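Local structure of hypothetical protein SA0798 (Staphylococcus aureus subsp. aureus N315, 1XG8) at residues Asp87-Val90 with Ala91-Tyr94; Tyr94-Thr97 with Lys98-Thr101. The protein is of unknown function but belongs to the thioredoxin-like clan, so a redox-related role is conceivable but unproven. All coordinates share one frame; numbering follows the deposited sequence.

Contact 1: residues Asp87-Val90 with Ala91-Tyr94; sequences DEYV and ADGY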
ATOM      1  N   ASP A  87      -2.021   7.819  -3.378  1.00 24.22           N
ATOM      2  CA  ASP A  87      -3.279   8.020  -2.657  1.00 26.51           C
ATOM      3  C   ASP A  87      -4.472   7.232  -3.163  1.00 25.98           C
ATOM      4  O   ASP A  87      -5.601   7.492  -2.753  1.00 26.17           O
ATOM      5  CB  ASP A  87      -3.653   9.500  -2.628  1.00 28.18           C
ATOM      6  CG  ASP A  87      -2.824  10.286  -1.645  1.00 31.72           C
ATOM      7  OD1 ASP A  87      -2.840   9.939  -0.443  1.00 35.82           O
ATOM      8  OD2 ASP A  87      -2.154  11.250  -2.071  1.00 33.35           O
ATOM      9  N   GLU A  88      -4.234   6.276  -4.052  1.00 25.45           N
ATOM     10  CA  GLU A  88      -5.318   5.462  -4.581  1.00 26.35           C
ATOM     11  C   GLU A  88      -5.313   4.104  -3.880  1.00 25.89           C
ATOM     12  O   GLU A  88      -4.245   3.538  -3.632  1.00 25.10           O
ATOM     13  CB  GLU A  88      -5.142   5.263  -6.086  1.00 28.62           C
ATOM     14  CG  GLU A  88      -5.003   6.551  -6.875  1.00 32.83           C
ATOM     15  CD  GLU A  88      -4.751   6.300  -8.350  1.00 35.87           C
ATOM     16  OE1 GLU A  88      -3.753   5.620  -8.689  1.00 37.62           O
ATOM     17  OE2 GLU A  88      -5.554   6.787  -9.173  1.00 39.06           O
ATOM     18  N   TYR A  89      -6.499   3.586  -3.563  1.00 24.27           N
ATOM     19  CA  TYR A  89      -6.614   2.292  -2.903  1.00 24.16           C
ATOM     20  C   TYR A  89      -6.126   1.174  -3.811  1.00 24.53           C
ATOM     21  O   TYR A  89      -6.543   1.072  -4.964  1.00 23.38           O
ATOM     22  CB  TYR A  89      -8.064   2.006  -2.523  1.00 24.56           C
ATOM     23  CG  TYR A  89      -8.310   0.561  -2.126  1.00 26.32           C
ATOM     24  CD1 TYR A  89      -7.823   0.049  -0.921  1.00 25.66           C
ATOM     25  CD2 TYR A  89      -8.999  -0.304  -2.978  1.00 26.67           C
ATOM     26  CE1 TYR A  89      -8.014  -1.288  -0.579  1.00 26.25           C
ATOM     27  CE2 TYR A  89      -9.197  -1.637  -2.647  1.00 26.15           C
ATOM     28  CZ  TYR A  89      -8.704  -2.122  -1.451  1.00 27.09           C
ATOM     29  OH  TYR A  89      -8.898  -3.440  -1.138  1.00 25.07           O
ATOM     30  N   VAL A  90      -5.244   0.333  -3.280  1.00 24.13           N
ATOM     31  CA  VAL A  90      -4.719  -0.795  -4.038  1.00 23.01           C
ATOM     32  C   VAL A  90      -5.112  -2.127  -3.398  1.00 22.45           C
ATOM     33  O   VAL A  90      -5.745  -2.954  -4.041  1.00 23.47           O
ATOM     34  CB  VAL A  90      -3.184  -0.711  -4.165  1.00 22.46           C
ATOM     35  CG1 VAL A  90      -2.644  -1.974  -4.805  1.00 22.24           C
ATOM     36  CG2 VAL A  90      -2.803   0.502  -4.999  1.00 20.39           C
ATOM     37  N   ALA A  91      -4.756  -2.323  -2.129  1.00 22.83           N
ATOM     38  CA  ALA A  91      -5.066  -3.570  -1.422  1.00 21.91           C
ATOM     39  C   ALA A  91      -5.059  -3.408   0.105  1.00 21.35           C
ATOM     40  O   ALA A  91      -4.303  -2.604   0.648  1.00 21.58           O
ATOM     41  CB  ALA A  91      -4.058  -4.658  -1.836  1.00 19.62           C
ATOM     42  N   ASP A  92      -5.899  -4.178   0.792  1.00 21.12           N
ATOM     43  CA  ASP A  92      -5.972  -4.121   2.251  1.00 22.61           C
ATOM     44  C   ASP A  92      -6.163  -5.494   2.899  1.00 22.48           C
ATOM     45  O   ASP A  92      -6.918  -6.320   2.396  1.00 22.68           O
ATOM     46  CB  ASP A  92      -7.109  -3.177   2.705  1.00 22.49           C
ATOM     47  CG  ASP A  92      -8.506  -3.722   2.403  1.00 23.44           C
ATOM     48  OD1 ASP A  92      -8.793  -4.005   1.228  1.00 26.15           O
ATOM     49  OD2 ASP A  92      -9.331  -3.853   3.337  1.00 22.89           O
ATOM     50  N   GLY A  93      -5.472  -5.732   4.011  1.00 22.46           N
ATOM     51  CA  GLY A  93      -5.609  -6.993   4.725  1.00 23.02           C
ATOM     52  C   GLY A  93      -4.892  -8.151   4.067  1.00 24.28           C
ATOM     53  O   GLY A  93      -3.665  -8.210   4.076  1.00 26.00           O
ATOM     54  N   TYR A  94      -5.656  -9.093   3.529  1.00 23.41           N
ATOM     55  CA  TYR A  94      -5.068 -10.218   2.831  1.00 25.56           C
ATOM     56  C   TYR A  94      -4.659  -9.608   1.485  1.00 25.93           C
ATOM     57  O   TYR A  94      -5.490  -9.034   0.778  1.00 27.37           O
ATOM     58  CB  TYR A  94      -6.111 -11.329   2.657  1.00 28.75           C
ATOM     59  CG  TYR A  94      -6.404 -12.097   3.929  1.00 30.55           C
ATOM     60  CD1 TYR A  94      -5.407 -12.841   4.550  1.00 32.46           C
ATOM     61  CD2 TYR A  94      -7.670 -12.067   4.522  1.00 32.31           C
ATOM     62  CE1 TYR A  94      -5.650 -13.536   5.731  1.00 34.83           C
ATOM     63  CE2 TYR A  94      -7.930 -12.766   5.710  1.00 33.98           C
ATOM     64  CZ  TYR A  94      -6.906 -13.498   6.308  1.00 36.14           C
ATOM     65  OH  TYR A  94      -7.116 -14.195   7.484  1.00 40.45           O
TER
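The Y89 ring lies over the backbone at A91 and meets D92 at its rim. The amide nitrogen A91 N sits over one face, 3.7 Å above the ring plane and displaced toward the rim. D92 CB lies in the plane at the edge, 3.9 Å from Y89 CE1. Beyond it the phenol reaches the carboxylate: Y89 OH donates a hydrogen bond to D92 OD1, which lies near the ring plane. The modelled OH to OD1 separation of 2.4 Å is very short, and its exact value is doubtful. The carboxylate is turned 64° from the ring. Y89 CG stands anti to the backbone N (chi1 167°), which lays the ring forward along the strand toward D92. The second carboxylate oxygen, D92 OD2, accepts a hydrogen bond from F79 N, giving the carboxylate a second partner.

This meeting of residues three apart illustrates what a classic beta bulge does. V90 and A91 both face I83 of the partner strand, and the extra residue puts Y89 and D92 on the same side of the strand. V90 CG1 and A91 CB, 4.2 Å apart, pack together on the other. The bulge belongs to the hairpin of strands 82-85 and 88-92 at an edge of the sheet: Y89 and D92 touch L82, while V90 and A91 turn to helix 97-110.

Contact 2: residues Tyr94-Thr97 with Lys98-Thr101; sequences YIQT and KQIT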
ATOM      1  N   TYR A  94      -5.656  -9.093   3.529  1.00 23.41           N
ATOM      2  CA  TYR A  94      -5.068 -10.218   2.831  1.00 25.56           C
ATOM      3  C   TYR A  94      -4.659  -9.608   1.485  1.00 25.93           C
ATOM      4  O   TYR A  94      -5.490  -9.034   0.778  1.00 27.37           O
ATOM      5  CB  TYR A  94      -6.111 -11.329   2.657  1.00 28.75           C
ATOM      6  CG  TYR A  94      -6.404 -12.097   3.929  1.00 30.55           C
ATOM      7  CD1 TYR A  94      -5.407 -12.841   4.550  1.00 32.46           C
ATOM      8  CD2 TYR A  94      -7.670 -12.067   4.522  1.00 32.31           C
ATOM      9  CE1 TYR A  94      -5.650 -13.536   5.731  1.00 34.83           C
ATOM     10  CE2 TYR A  94      -7.930 -12.766   5.710  1.00 33.98           C
ATOM     11  CZ  TYR A  94      -6.906 -13.498   6.308  1.00 36.14           C
ATOM     12  OH  TYR A  94      -7.116 -14.195   7.484  1.00 40.45           O
ATOM     13  N   ILE A  95      -3.383  -9.713   1.131  1.00 23.61           N
ATOM     14  CA  ILE A  95      -2.913  -9.101  -0.102  1.00 22.23           C
ATOM     15  C   ILE A  95      -2.206 -10.060  -1.050  1.00 21.86           C
ATOM     16  O   ILE A  95      -1.292 -10.775  -0.653  1.00 20.52           O
ATOM     17  CB  ILE A  95      -1.964  -7.921   0.230  1.00 21.78           C
ATOM     18  CG1 ILE A  95      -2.735  -6.857   1.010  1.00 21.51           C
ATOM     19  CG2 ILE A  95      -1.365  -7.332  -1.042  1.00 21.43           C
ATOM     20  CD1 ILE A  95      -1.854  -5.878   1.717  1.00 20.81           C
ATOM     21  N   GLN A  96      -2.646 -10.064  -2.306  1.00 22.05           N
ATOM     22  CA  GLN A  96      -2.045 -10.911  -3.327  1.00 22.63           C
ATOM     23  C   GLN A  96      -1.121 -10.092  -4.205  1.00 21.82           C
ATOM     24  O   GLN A  96      -1.378  -8.921  -4.480  1.00 20.50           O
ATOM     25  CB  GLN A  96      -3.108 -11.557  -4.211  1.00 24.90           C
ATOM     26  CG  GLN A  96      -3.797 -12.762  -3.604  1.00 29.49           C
ATOM     27  CD  GLN A  96      -4.730 -13.438  -4.592  1.00 31.51           C
ATOM     28  OE1 GLN A  96      -4.349 -13.707  -5.728  1.00 34.84           O
ATOM     29  NE2 GLN A  96      -5.953 -13.718  -4.163  1.00 33.31           N
ATOM     30  N   THR A  97      -0.049 -10.734  -4.645  1.00 22.10           N
ATOM     31  CA  THR A  97       0.951 -10.123  -5.500  1.00 23.92           C
ATOM     32  C   THR A  97       0.332  -9.596  -6.793  1.00 24.39           C
ATOM     33  O   THR A  97       0.714  -8.535  -7.275  1.00 24.45           O
ATOM     34  CB  THR A  97       2.021 -11.148  -5.857  1.00 23.34           C
ATOM     35  OG1 THR A  97       2.346 -11.907  -4.689  1.00 23.68           O
ATOM     36  CG2 THR A  97       3.266 -10.459  -6.363  1.00 24.14           C
ATOM     37  N   LYS A  98      -0.612 -10.350  -7.350  1.00 24.94           N
ATOM     38  CA  LYS A  98      -1.287  -9.963  -8.583  1.00 26.47           C
ATOM     39  C   LYS A  98      -2.052  -8.657  -8.431  1.00 26.93           C
ATOM     40  O   LYS A  98      -2.147  -7.886  -9.384  1.00 29.05           O
ATOM     41  CB  LYS A  98      -2.246 -11.061  -9.037  1.00 27.54           C
ATOM     42  CG  LYS A  98      -1.545 -12.294  -9.578  1.00 33.04           C
ATOM     43  CD  LYS A  98      -0.702 -11.969 -10.812  1.00 36.65           C
ATOM     44  CE  LYS A  98       0.138 -13.168 -11.246  1.00 38.48           C
ATOM     45  NZ  LYS A  98      -0.701 -14.360 -11.529  1.00 41.27           N
ATOM     46  N   GLN A  99      -2.604  -8.411  -7.245  1.00 25.99           N
ATOM     47  CA  GLN A  99      -3.335  -7.170  -6.990  1.00 27.10           C
ATOM     48  C   GLN A  99      -2.394  -5.981  -7.172  1.00 26.58           C
ATOM     49  O   GLN A  99      -2.770  -4.955  -7.746  1.00 27.74           O
ATOM     50  CB  GLN A  99      -3.868  -7.123  -5.564  1.00 26.64           C
ATOM     51  CG  GLN A  99      -4.800  -8.232  -5.196  1.00 31.62           C
ATOM     52  CD  GLN A  99      -5.484  -7.950  -3.882  1.00 34.06           C
ATOM     53  OE1 GLN A  99      -6.286  -7.014  -3.783  1.00 37.66           O
ATOM     54  NE2 GLN A  99      -5.163  -8.739  -2.855  1.00 32.76           N
ATOM     55  N   ILE A 100      -1.176  -6.123  -6.660  1.00 24.10           N
ATOM     56  CA  ILE A 100      -0.184  -5.080  -6.774  1.00 23.42           C
ATOM     57  C   ILE A 100       0.259  -4.928  -8.229  1.00 23.47           C
ATOM     58  O   ILE A 100       0.290  -3.818  -8.759  1.00 24.57           O
ATOM     59  CB  ILE A 100       1.076  -5.383  -5.934  1.00 22.41           C
ATOM     60  CG1 ILE A 100       0.689  -5.745  -4.498  1.00 21.07           C
ATOM     61  CG2 ILE A 100       2.005  -4.173  -5.962  1.00 20.38           C
ATOM     62  CD1 ILE A 100      -0.153  -4.726  -3.827  1.00 19.67           C
ATOM     63  N   THR A 101       0.595  -6.036  -8.881  1.00 21.89           N
ATOM     64  CA  THR A 101       1.063  -5.960 -10.261  1.00 20.96           C
ATOM     65  C   THR A 101      -0.008  -5.547 -11.264  1.00 20.19           C
ATOM     66  O   THR A 101       0.239  -4.708 -12.137  1.00 19.88           O
ATOM     67  CB  THR A 101       1.712  -7.297 -10.719  1.00 20.75           C
ATOM     68  OG1 THR A 101       0.775  -8.373 -10.579  1.00 20.76           O
ATOM     69  CG2 THR A 101       2.959  -7.579  -9.894  1.00 20.22           C
TER
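Backbone hydrogen bonding joins Q96 and T97 to the first turn of the helix. Q96 occupies the N-cap position, and Q99 N donates to Q96 O over 3.1 Å, a weak bond bent to 129° at the hydrogen. Q99 CB also lies 3.3 Å from Q96 O. One residue later the pattern becomes regular: T101 N donates to T97 O at 3.0 Å with a nearly straight angle of 167°. This i to i+4 bond is the repeating link of an alpha helix, and the change from one to the other is a compact example of how a helix starts.

One polar side-chain atom comes back to the same carbonyl: T101 OG1 stands between its backbone N and carbonyl carbon (chi1 58°), which turns the hydroxyl back along the helix to lie 3.3 Å from T97 O. The methyl T101 CG2, an apolar neighbour, also lies by this oxygen.

Apolar packing bridges loop and helix. I95 CG2 and I100 CD1 meet methyl to methyl at 4.0 Å, with the two side chains slanting across each other. The extended Q99 chain runs alongside the N-cap residue, with Q99 CG 3.9 Å from Q96 CB.

Residues 94-96 belong to the connection from strand 88-92, and T97 begins helix 97-110. Y94 approaches the loop at C22 and A25. I95 and I100 both rest on I83 of strand 82-85. Toward helix 28-42, T97 touches W34 and L38, and I100 touches L39.

Overall arrangement
Contacts 1 and 2 follow one another along the chain, with Y94 ending the first and beginning the second; their centres are about 9 Å apart. Together they trace the closing strand-loop-helix unit: edge strand 88-92, a short connection, then helix 97-110. The chain doubles back, so the two contacts also touch in space. V90 CG1 packs 3.8 Å from I100 CD1, and the A91 methyl lies against the Q99 side chain. The bulged strand thus supplies part of the surface on which the helix start is seated. A beta hairpin followed by a helix is the C-terminal half of the thioredoxin fold, consistent with the clan of this family.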